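Local coordinates for protein arylamine n-acetyltransferase (Mycobacterium smegmatis, PDB 1W5R) that transfers an acetyl group from acetyl-coenzyme A to arylamines, at residues A214-D218 with D219-N223. The protein carries 1 engineered substitution. Numbering follows the deposited sequence.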
ATOM      1  N   ALA A 214       5.411  15.101   0.078  1.00  7.67           N
ATOM      2  CA  ALA A 214       6.091  14.067   0.854  1.00  8.11           C
ATOM      3  C   ALA A 214       6.138  14.397   2.332  1.00  8.35           C
ATOM      4  O   ALA A 214       6.002  15.557   2.727  1.00  8.36           O
ATOM      5  CB  ALA A 214       7.513  13.827   0.319  1.00  8.33           C
ATOM      6  N   VAL A 215       6.319  13.369   3.150  1.00  8.60           N
ATOM      7  CA  VAL A 215       6.525  13.573   4.585  1.00  9.38           C
ATOM      8  C   VAL A 215       7.249  12.334   5.094  1.00  9.48           C
ATOM      9  O   VAL A 215       7.176  11.273   4.467  1.00 10.63           O
ATOM     10  CB  VAL A 215       5.193  13.828   5.343  1.00  9.21           C
ATOM     11  CG1 VAL A 215       4.359  12.537   5.480  1.00 11.01           C
ATOM     12  CG2 VAL A 215       5.459  14.496   6.691  1.00 11.03           C
ATOM     13  N   VAL A 216       7.962  12.465   6.210  1.00 10.09           N
ATOM     14  CA  VAL A 216       8.710  11.323   6.734  1.00 10.31           C
ATOM     15  C   VAL A 216       8.449  11.180   8.223  1.00 10.75           C
ATOM     16  O   VAL A 216       8.715  12.104   8.995  1.00 11.17           O
ATOM     17  CB  VAL A 216      10.241  11.445   6.491  1.00 10.21           C
ATOM     18  CG1 VAL A 216      10.977  10.207   7.019  1.00 11.00           C
ATOM     19  CG2 VAL A 216      10.532  11.623   5.005  1.00  9.24           C
ATOM     20  N   THR A 217       7.943  10.007   8.610  1.00 11.33           N
ATOM     21  CA  THR A 217       7.670   9.702  10.009  1.00 12.30           C
ATOM     22  C   THR A 217       8.776   8.785  10.526  1.00 12.25           C
ATOM     23  O   THR A 217       9.643   8.346   9.751  1.00 12.32           O
ATOM     24  CB  THR A 217       6.322   8.974  10.159  1.00 12.92           C
ATOM     25  OG1 THR A 217       6.402   7.686   9.538  1.00 14.18           O
ATOM     26  CG2 THR A 217       5.188   9.780   9.510  1.00 14.15           C
ATOM     27  N   ASP A 218       8.738   8.475  11.822  1.00 12.39           N
ATOM     28  CA  ASP A 218       9.736   7.553  12.376  1.00 13.52           C
ATOM     29  C   ASP A 218       9.749   6.217  11.639  1.00 13.76           C
ATOM     30  O   ASP A 218      10.809   5.597  11.516  1.00 14.53           O
ATOM     31  CB  ASP A 218       9.491   7.278  13.867  1.00 14.14           C
ATOM     32  CG  ASP A 218       9.632   8.514  14.730  1.00 15.70           C
ATOM     33  OD1 ASP A 218       9.968   9.609  14.214  1.00 15.37           O
ATOM     34  OD2 ASP A 218       9.418   8.384  15.956  1.00 18.56           O
ATOM     35  N   ASP A 219       8.579   5.786  11.162  1.00 14.27           N
ATOM     36  CA  ASP A 219       8.411   4.444  10.579  1.00 15.18           C
ATOM     37  C   ASP A 219       8.453   4.383   9.067  1.00 14.03           C
ATOM     38  O   ASP A 219       8.670   3.311   8.502  1.00 14.50           O
ATOM     39  CB  ASP A 219       7.084   3.828  11.019  1.00 16.60           C
ATOM     40  CG  ASP A 219       7.028   3.555  12.502  1.00 20.13           C
ATOM     41  OD1 ASP A 219       8.072   3.209  13.092  1.00 23.42           O
ATOM     42  OD2 ASP A 219       5.921   3.669  13.071  1.00 25.85           O
ATOM     43  N   ALA A 220       8.226   5.507   8.391  1.00 12.73           N
ATOM     44  CA  ALA A 220       8.054   5.409   6.939  1.00 11.76           C
ATOM     45  C   ALA A 220       8.332   6.703   6.200  1.00 11.05           C
ATOM     46  O   ALA A 220       8.135   7.778   6.750  1.00 11.33           O
ATOM     47  CB  ALA A 220       6.649   4.912   6.596  1.00 13.32           C
ATOM     48  N   ARG A 221       8.747   6.564   4.945  1.00 10.22           N
ATOM     49  CA  ARG A 221       8.848   7.695   4.020  1.00  9.47           C
ATOM     50  C   ARG A 221       7.651   7.661   3.091  1.00 10.10           C
ATOM     51  O   ARG A 221       7.346   6.611   2.517  1.00 10.68           O
ATOM     52  CB  ARG A 221      10.134   7.606   3.202  1.00  9.12           C
ATOM     53  CG  ARG A 221      11.404   7.664   4.045  1.00  9.18           C
ATOM     54  CD  ARG A 221      12.643   7.456   3.179  1.00  9.39           C
ATOM     55  NE  ARG A 221      13.908   7.653   3.902  1.00  9.51           N
ATOM     56  CZ  ARG A 221      14.419   8.850   4.213  1.00  9.28           C
ATOM     57  NH1 ARG A 221      13.772   9.967   3.882  1.00  9.52           N
ATOM     58  NH2 ARG A 221      15.579   8.934   4.860  1.00  9.32           N
ATOM     59  N   TYR A 222       7.000   8.809   2.928  1.00 10.56           N
ATOM     60  CA  TYR A 222       5.835   8.940   2.056  1.00 10.41           C
ATOM     61  C   TYR A 222       6.150   9.887   0.927  1.00 10.74           C
ATOM     62  O   TYR A 222       6.600  11.004   1.168  1.00 11.00           O
ATOM     63  CB  TYR A 222       4.641   9.497   2.847  1.00 11.45           C
ATOM     64  CG  TYR A 222       4.205   8.584   3.962  1.00 12.33           C
ATOM     65  CD1 TYR A 222       4.836   8.625   5.204  1.00 12.77           C
ATOM     66  CD2 TYR A 222       3.164   7.674   3.770  1.00 13.77           C
ATOM     67  CE1 TYR A 222       4.438   7.784   6.228  1.00 15.19           C
ATOM     68  CE2 TYR A 222       2.761   6.819   4.795  1.00 14.64           C
ATOM     69  CZ  TYR A 222       3.395   6.885   6.020  1.00 14.86           C
ATOM     70  OH  TYR A 222       3.014   6.030   7.040  1.00 16.22           O
ATOM     71  N   ASN A 223       5.927   9.433  -0.308  1.00  9.98           N
ATOM     72  CA  ASN A 223       6.186  10.283  -1.463  1.00 10.11           C
ATOM     73  C   ASN A 223       5.113  10.134  -2.520  1.00  9.93           C
ATOM     74  O   ASN A 223       4.990   9.066  -3.134  1.00 11.11           O
ATOM     75  CB  ASN A 223       7.547  10.019  -2.092  1.00 11.53           C
ATOM     76  CG  ASN A 223       7.893  11.077  -3.117  1.00 14.25           C
ATOM     77  OD1 ASN A 223       8.107  12.219  -2.766  1.00 17.17           O
ATOM     78  ND2 ASN A 223       7.875  10.712  -4.389  1.00 19.02           N
TER
HETATM   79  O   HOH W   1       4.060   6.299   9.541  1.00 18.92           O
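Val215 and Tyr222 form the hydrogen-bonded pair of two antiparallel strands: Tyr222 N donates to Val215 O at 2.9 Å, and Val215 N donates back to Tyr222 O at 3.1 Å. Nearer the turn, Thr217 N donates to Ala220 O (2.9 Å). The Val215 and Tyr222 side chains lie side by side on one face of the sheet. CG1 of Val215, set between its own N and carbonyl carbon (chi1 73°), meets Tyr222 CD1 at 4.0 Å. The tyrosine ring runs toward the turn, with Val215 O and Thr217 OG1 at its edge, in plane. One water links the two hydroxyls, 2.7 Å from Thr217 OG1 and 2.7 Å from Tyr222 OH. Asp219 N also makes a weak bond to Thr217 OG1. On the other face, Val216 packs beside Arg221. Val216 CG2 comes 3.8 Å from Arg221 NH1, and Val216 CG1 lies over one face of the guanidinium. That group makes a salt bridge to Glu155, while Asp218 pairs with Arg37 and Arg153. The arrangement is a tight beta hairpin with Asp218 and Asp219 at its two-residue turn, joining strands 212-216 and 220-225 of the five-stranded antiparallel sheet.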